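Local coordinates for protein ribose 5-phosphate isomerase, putative (Trypanosoma brucei brucei, PDB 6FXS) that probably interconverts ribose 5-phosphate and ribulose 5-phosphate, as an isomerase of the LacAB/RpiB family, at residues R75-G80 with A125-L130; D30-P35 with G131-G136; E38-Y43 with E142-F147. One frame throughout, in Å; residues are numbered along the deposited sequence.

Contact 1: residues R75-G80 with A125-L130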
# COMPACT_ATOMS: atom_id res chain seq x y z
N ARG B 75 25.38 -12.07 -3.37
CA ARG B 75 26.61 -12.67 -3.96
C ARG B 75 26.34 -14.05 -4.53
O ARG B 75 26.84 -14.37 -5.60
CB ARG B 75 27.76 -12.69 -2.95
CG ARG B 75 28.30 -11.29 -2.85
CD ARG B 75 29.30 -11.12 -1.75
NE ARG B 75 29.75 -9.71 -1.76
CZ ARG B 75 30.08 -9.03 -0.67
NH1 ARG B 75 30.00 -9.60 0.54
NH2 ARG B 75 30.50 -7.77 -0.76
N MET B 76 25.50 -14.81 -3.85
CA MET B 76 25.11 -16.14 -4.32
C MET B 76 24.41 -16.11 -5.66
O MET B 76 24.66 -16.92 -6.58
CB MET B 76 24.18 -16.82 -3.32
CG MET B 76 24.84 -17.32 -2.06
SD MET B 76 23.67 -18.08 -0.85
CE MET B 76 23.23 -19.56 -1.75
N VAL B 77 23.46 -15.19 -5.77
CA VAL B 77 22.70 -15.05 -6.99
C VAL B 77 23.64 -14.54 -8.08
O VAL B 77 23.62 -15.08 -9.15
CB VAL B 77 21.48 -14.12 -6.78
CG1 VAL B 77 20.78 -13.81 -8.10
CG2 VAL B 77 20.50 -14.75 -5.80
N ALA B 78 24.50 -13.58 -7.80
CA ALA B 78 25.38 -13.01 -8.82
C ALA B 78 26.42 -13.99 -9.33
O ALA B 78 26.86 -13.88 -10.46
CB ALA B 78 26.11 -11.81 -8.27
N ARG B 79 26.86 -14.90 -8.45
CA ARG B 79 27.83 -15.89 -8.84
C ARG B 79 27.15 -17.08 -9.46
O ARG B 79 27.82 -18.00 -9.85
CB ARG B 79 28.64 -16.36 -7.61
CG ARG B 79 29.62 -15.29 -7.20
CD ARG B 79 30.23 -15.54 -5.82
NE ARG B 79 30.97 -14.33 -5.46
CZ ARG B 79 31.42 -14.03 -4.24
NH1 ARG B 79 31.16 -14.80 -3.20
NH2 ARG B 79 32.10 -12.91 -4.06
N GLY B 80 25.83 -17.13 -9.48
CA GLY B 80 25.15 -18.32 -10.02
C GLY B 80 25.08 -19.53 -9.07
O GLY B 80 24.69 -20.62 -9.46
N ALA B 125 14.11 -8.55 -12.27
CA ALA B 125 14.67 -8.52 -10.95
C ALA B 125 15.02 -10.00 -10.53
O ALA B 125 14.22 -10.93 -10.74
CB ALA B 125 13.71 -7.88 -9.96
N ASN B 126 16.20 -10.14 -9.94
CA ASN B 126 16.70 -11.43 -9.44
C ASN B 126 16.71 -11.58 -7.88
O ASN B 126 17.01 -12.66 -7.38
CB ASN B 126 18.05 -11.81 -10.13
CG ASN B 126 19.10 -10.76 -10.04
OD1 ASN B 126 19.04 -9.82 -9.20
ND2 ASN B 126 20.14 -10.92 -10.86
N VAL B 127 16.40 -10.51 -7.13
CA VAL B 127 16.23 -10.52 -5.71
C VAL B 127 14.95 -9.66 -5.39
O VAL B 127 14.80 -8.57 -5.95
CB VAL B 127 17.45 -9.92 -4.98
CG1 VAL B 127 17.24 -9.88 -3.47
CG2 VAL B 127 18.72 -10.70 -5.34
N VAL B 128 14.02 -10.21 -4.63
CA VAL B 128 12.86 -9.48 -4.11
C VAL B 128 13.10 -9.12 -2.64
O VAL B 128 13.54 -9.97 -1.84
CB VAL B 128 11.55 -10.25 -4.30
CG1 VAL B 128 11.55 -11.58 -3.57
CG2 VAL B 128 10.37 -9.39 -3.89
N CYS B 129 12.84 -7.86 -2.26
CA CYS B 129 13.06 -7.44 -0.89
C CYS B 129 11.73 -7.07 -0.29
O CYS B 129 10.83 -6.45 -0.99
CB CYS B 129 14.01 -6.24 -0.87
SG CYS B 129 15.61 -6.52 -1.63
N LEU B 130 11.52 -7.54 0.94
CA LEU B 130 10.22 -7.52 1.62
C LEU B 130 10.32 -6.96 3.03
O LEU B 130 11.40 -7.09 3.69
CB LEU B 130 9.70 -8.92 1.72
CG LEU B 130 9.61 -9.64 0.35
CD1 LEU B 130 9.25 -11.07 0.64
CD2 LEU B 130 8.53 -9.00 -0.47
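V77 leans its CG1 methyl across the side chain of N126, lying 3.9 Å from N126 CB, with CG and ND2 of the asparagine at nearly the same distance. The methyl therefore rests against the side of the asparagine and not against one end of it. CG1 reaches this position by standing opposite the backbone N of V77 (chi1 172°), which turns the second methyl, CG2, toward V127. That second touch is looser, with V77 CG2 4.4 Å from V127 CG2. The amide of N126 is satisfied elsewhere: OD1 accepts from the backbone N of R106 and ND2 donates to the carbonyl O of G104, so the loop before strand 107-109 keeps the group in place. In the Rossmann-like alpha/beta fold of the RpiB family, a parallel sheet with helices on both faces, the last turn of helix 66-78 here meets the start of strand 127-131. V127 also rests on L87, whereas V128 turns to the other face of the sheet and meets F147 of helix 137-149. Away from V77 the packing gives way to solvent. A78, R79 and G80 are exposed, and the helix closes in a Schellman motif at G80, whose phi is positive (79°). G80 N bonds back into the last turn, 3.0 Å from V77 O. I105 touches both V77 and A78 at this margin.

Contact 2: residues D30-P35 with G131-G136. With SO4 (sulfate ion), chain E.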
# COMPACT_ATOMS: atom_id res chain seq x y z
N ASP B 30 17.02 -10.51 8.53
CA ASP B 30 17.70 -10.13 9.77
C ASP B 30 16.87 -10.61 10.93
O ASP B 30 15.96 -11.42 10.77
CB ASP B 30 18.07 -8.64 9.77
CG ASP B 30 16.84 -7.69 9.90
OD1 ASP B 30 15.69 -8.12 9.94
OD2 ASP B 30 17.11 -6.48 10.01
N HIS B 31 17.17 -10.12 12.12
CA HIS B 31 16.36 -10.51 13.29
C HIS B 31 14.92 -10.10 13.29
O HIS B 31 14.09 -10.73 13.94
CB HIS B 31 17.04 -10.02 14.57
CG HIS B 31 17.28 -8.56 14.62
ND1 HIS B 31 18.32 -7.94 13.95
CD2 HIS B 31 16.66 -7.60 15.33
CE1 HIS B 31 18.31 -6.66 14.23
NE2 HIS B 31 17.28 -6.42 15.02
N ILE B 32 14.64 -9.01 12.57
CA ILE B 32 13.29 -8.51 12.41
C ILE B 32 12.49 -9.43 11.48
O ILE B 32 11.31 -9.71 11.73
CB ILE B 32 13.30 -6.99 11.97
CG1 ILE B 32 14.06 -6.11 12.99
CG2 ILE B 32 11.90 -6.44 11.75
CD1 ILE B 32 13.53 -6.21 14.43
N GLY B 33 13.09 -9.85 10.36
CA GLY B 33 12.46 -10.83 9.48
C GLY B 33 12.50 -12.28 9.97
O GLY B 33 11.58 -13.07 9.70
N PHE B 34 13.51 -12.62 10.77
CA PHE B 34 13.57 -13.99 11.37
C PHE B 34 12.24 -14.58 11.80
O PHE B 34 11.92 -15.71 11.43
CB PHE B 34 14.61 -14.10 12.53
CG PHE B 34 14.63 -15.44 13.18
CD1 PHE B 34 15.26 -16.52 12.55
CD2 PHE B 34 14.02 -15.66 14.41
CE1 PHE B 34 15.27 -17.81 13.12
CE2 PHE B 34 14.07 -16.93 15.02
CZ PHE B 34 14.66 -18.00 14.36
N PRO B 35 11.43 -13.88 12.61
CA PRO B 35 10.22 -14.62 13.07
C PRO B 35 9.29 -15.10 11.99
O PRO B 35 8.49 -15.95 12.28
CB PRO B 35 9.49 -13.61 13.96
CG PRO B 35 10.57 -12.71 14.41
CD PRO B 35 11.55 -12.58 13.27
N GLY B 131 9.23 -6.35 3.48
CA GLY B 131 9.14 -5.81 4.84
C GLY B 131 8.18 -6.61 5.69
O GLY B 131 6.96 -6.64 5.42
N GLU B 132 8.72 -7.26 6.71
CA GLU B 132 7.93 -7.96 7.70
C GLU B 132 7.10 -6.98 8.56
O GLU B 132 6.02 -7.30 8.96
CB GLU B 132 8.91 -8.82 8.62
CG GLU B 132 8.26 -9.55 9.75
CD GLU B 132 7.98 -8.69 11.00
OE1 GLU B 132 8.65 -7.65 11.14
OE2 GLU B 132 7.03 -9.01 11.77
N ARG B 133 7.61 -5.78 8.80
CA ARG B 133 6.87 -4.79 9.62
C ARG B 133 5.76 -4.07 8.83
O ARG B 133 4.82 -3.54 9.42
CB ARG B 133 7.84 -3.77 10.18
CG ARG B 133 8.92 -4.19 11.22
CD ARG B 133 8.48 -5.29 12.19
NE ARG B 133 7.81 -4.85 13.33
CZ ARG B 133 7.16 -5.62 14.20
NH1 ARG B 133 7.10 -6.96 14.11
NH2 ARG B 133 6.59 -5.00 15.21
N THR B 134 5.90 -4.04 7.52
CA THR B 134 4.97 -3.24 6.66
C THR B 134 3.93 -4.08 6.00
O THR B 134 2.76 -3.67 5.86
CB THR B 134 5.75 -2.56 5.52
OG1 THR B 134 6.62 -3.52 4.85
CG2 THR B 134 6.54 -1.51 6.05
N THR B 135 4.32 -5.27 5.54
CA THR B 135 3.45 -6.02 4.60
C THR B 135 2.89 -7.30 5.30
O THR B 135 3.69 -8.10 5.86
CB THR B 135 4.25 -6.39 3.37
OG1 THR B 135 4.86 -5.21 2.79
CG2 THR B 135 3.36 -7.05 2.34
N GLY B 136 1.58 -7.52 5.20
CA GLY B 136 0.93 -8.59 5.94
C GLY B 136 1.18 -9.95 5.26
O GLY B 136 1.63 -9.99 4.10
S SO4 E . 17.62 -3.09 16.02
O1 SO4 E . 17.40 -2.36 17.30
O2 SO4 E . 16.43 -3.90 15.62
O3 SO4 E . 17.93 -2.14 14.96
O4 SO4 E . 18.86 -3.95 16.21
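The backbone N-H groups of I32 and G33, the two residues that meet E132 across this contact, both turn to D30 OD1. G33 N approaches the oxygen nearly end-on at 3.2 Å with an N-H...O angle of 161°, while the bond from I32 N to the same oxygen is bent and weak. This Asx motif accompanies helical backbone angles at 31-33. With CG1 of I32 beside its backbone N (chi1 -58°), the CG2 branch lies anti to that N and touches the other loop. There I32 CG2 lies 3.5 Å from E132 OE1 and 3.6 Å from R133 CD, meeting both side chains at about a right angle. I32 O also comes within 3.4 Å of E132 OE1. Both atoms are acceptors and no bond joins them; the arginine probably offsets the charge of the carboxylate. R133 NH1 forms a salt bridge with E132 at 3.1 Å to OE2, on the syn lone pair of that oxygen and 22° out of the guanidinium plane, and adds a weaker bond to OE1. H31, between D30 and I32, points its ring edge at a sulfate, with NE2 2.7 Å from O2 and a nearly straight bond. The anion also takes a bond from R63 NE of another chain and probably came from the crystallisation liquor. Its place beside the loop after the first strand is consistent with a phosphate site, as in related isomerases. P137 of the second subunit packs on both E132 and R133. The two loops follow strands 23-29 and 127-131 and lead into helices 37-46 and 137-149; between them strand 84-89 supplies V88 and C89, backbone partners of D30 and E132.

Contact 3: residues E38-Y43 with E142-F147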
# COMPACT_ATOMS: atom_id res chain seq x y z
N GLU B 38 10.02 -19.01 8.32
CA GLU B 38 9.44 -20.32 7.98
C GLU B 38 8.24 -20.20 7.06
O GLU B 38 8.08 -21.02 6.16
CB GLU B 38 9.08 -21.17 9.21
CG GLU B 38 10.36 -21.61 9.95
CD GLU B 38 10.11 -22.32 11.28
OE1 GLU B 38 8.96 -22.51 11.69
OE2 GLU B 38 11.11 -22.68 11.94
N SER B 39 7.42 -19.17 7.28
CA SER B 39 6.32 -18.87 6.34
C SER B 39 6.94 -18.50 4.94
O SER B 39 6.45 -18.92 3.94
CB SER B 39 5.40 -17.77 6.92
OG SER B 39 6.11 -16.52 6.91
N ILE B 40 8.03 -17.76 4.90
CA ILE B 40 8.63 -17.39 3.60
C ILE B 40 9.08 -18.65 2.80
O ILE B 40 8.82 -18.78 1.60
CB ILE B 40 9.88 -16.53 3.78
CG1 ILE B 40 9.60 -15.23 4.57
CG2 ILE B 40 10.52 -16.23 2.43
CD1 ILE B 40 8.48 -14.36 4.05
N VAL B 41 9.78 -19.56 3.50
CA VAL B 41 10.19 -20.89 2.93
C VAL B 41 8.99 -21.63 2.36
O VAL B 41 9.01 -22.11 1.23
CB VAL B 41 10.93 -21.74 4.05
CG1 VAL B 41 11.31 -23.14 3.59
CG2 VAL B 41 12.13 -20.98 4.48
N ARG B 42 7.93 -21.66 3.11
CA ARG B 42 6.68 -22.32 2.67
C ARG B 42 6.02 -21.62 1.48
O ARG B 42 5.54 -22.29 0.54
CB ARG B 42 5.69 -22.37 3.82
CG ARG B 42 4.42 -23.13 3.56
CD ARG B 42 3.35 -22.90 4.65
NE ARG B 42 4.01 -22.62 5.93
CZ ARG B 42 3.77 -21.60 6.75
NH1 ARG B 42 2.82 -20.69 6.49
NH2 ARG B 42 4.50 -21.48 7.88
N TYR B 43 6.05 -20.29 1.47
CA TYR B 43 5.51 -19.59 0.29
C TYR B 43 6.34 -19.91 -0.96
O TYR B 43 5.77 -20.08 -2.02
CB TYR B 43 5.45 -18.09 0.51
CG TYR B 43 4.67 -17.63 1.73
CD1 TYR B 43 3.62 -18.37 2.28
CD2 TYR B 43 4.98 -16.45 2.33
CE1 TYR B 43 2.96 -17.95 3.44
CE2 TYR B 43 4.31 -15.99 3.44
CZ TYR B 43 3.30 -16.71 3.99
OH TYR B 43 2.72 -16.12 5.10
N GLU B 142 1.60 -13.59 -1.66
CA GLU B 142 1.26 -13.23 -3.07
C GLU B 142 2.46 -12.73 -3.82
O GLU B 142 2.69 -13.10 -4.99
CB GLU B 142 0.11 -12.18 -3.09
CG GLU B 142 -0.39 -11.77 -4.46
CD GLU B 142 -1.33 -10.60 -4.33
OE1 GLU B 142 -1.09 -9.56 -3.68
OE2 GLU B 142 -2.38 -10.74 -4.80
N ILE B 143 3.21 -11.84 -3.19
CA ILE B 143 4.36 -11.23 -3.83
C ILE B 143 5.39 -12.34 -4.21
O ILE B 143 5.92 -12.35 -5.31
CB ILE B 143 5.07 -10.17 -2.91
CG1 ILE B 143 4.20 -8.87 -2.73
CG2 ILE B 143 6.47 -9.83 -3.42
CD1 ILE B 143 4.54 -8.07 -1.45
N ILE B 144 5.72 -13.21 -3.26
CA ILE B 144 6.73 -14.26 -3.48
C ILE B 144 6.32 -15.20 -4.63
O ILE B 144 7.08 -15.43 -5.59
CB ILE B 144 7.03 -15.00 -2.15
CG1 ILE B 144 7.92 -14.11 -1.29
CG2 ILE B 144 7.70 -16.35 -2.42
CD1 ILE B 144 7.86 -14.45 0.18
N MET B 145 5.08 -15.61 -4.59
CA MET B 145 4.58 -16.51 -5.65
C MET B 145 4.63 -15.82 -7.00
O MET B 145 5.01 -16.45 -8.03
CB MET B 145 3.18 -17.05 -5.33
CG MET B 145 3.22 -17.95 -4.07
SD MET B 145 1.63 -18.62 -3.56
CE MET B 145 1.23 -19.72 -4.94
N THR B 146 4.22 -14.54 -7.00
CA THR B 146 4.15 -13.78 -8.25
C THR B 146 5.60 -13.55 -8.75
O THR B 146 5.90 -13.69 -9.92
CB THR B 146 3.41 -12.43 -8.02
OG1 THR B 146 2.11 -12.72 -7.55
CG2 THR B 146 3.28 -11.62 -9.27
N PHE B 147 6.47 -13.15 -7.84
CA PHE B 147 7.83 -12.86 -8.23
C PHE B 147 8.49 -14.11 -8.88
O PHE B 147 9.24 -14.03 -9.85
CB PHE B 147 8.62 -12.39 -7.01
CG PHE B 147 9.94 -11.78 -7.33
CD1 PHE B 147 10.02 -10.43 -7.71
CD2 PHE B 147 11.09 -12.53 -7.30
CE1 PHE B 147 11.22 -9.84 -7.92
CE2 PHE B 147 12.33 -11.93 -7.57
CZ PHE B 147 12.41 -10.60 -7.89
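I144 reaches from helix 137-149 into the side of helix 37-46, where I40 and Y43 receive it. Its CD1 methyl lies 3.9 Å from I40 CG2 and 3.9 Å from I40 CD1. The same methyl also meets the edge of the Y43 ring, near the ring plane, 4.1 Å from CD2. A chi1 of -76° keeps CG1 of I144 beside the backbone N and leaves the CG2 branch anti to it, against the root of the tyrosine, 4.1 Å from Y43 CB. One residue on, M145 lays CG 3.9 Å from Y43 O and continues toward A47. S39 O stands 3.1 Å above the plane of the Y43 ring, over its centre, so the helix's own backbone lies against that face. The hydroxyl of S39 is bonded to I36 O, just before the helix. On the far side of the other helix T146 turns its hydroxyl back to E142 O at 2.7 Å, and its own backbone N reaches that carbonyl from the opposite face. Beneath the helix pair lies the sheet: I40 rests on I86 and V88, I144 on I86 and L130. The two helical segments run broadly the same way, axes 36° apart and 9.8 Å at closest approach, as neighbours on one face of a parallel sheet. With carbon meeting carbon almost throughout, shape fit and exclusion of water set the geometry here, and not directional bonds.

From the N terminus, strand 23-29 leads into residues 30-35 and then 38-43, whose partners lie far along the chain. Helix 66-78 follows, and contact 1 closes a loop of 44 residues where 75-80 meets 125-130. The chain runs straight on from 130 into 131-136, where contact 2 closes a loop of 95 residues, and then into 142-147, where contact 3 closes one of 98. Contact 1 is thus nested inside the loops of both others, whereas contacts 2 and 3 cross. Contact 2 joins loops following two strands, and contact 3 joins helices on one sheet face. Contact 1 ties in the opposite face through strand 127-131, which helix 137-149 covers on the side away from helix 66-78.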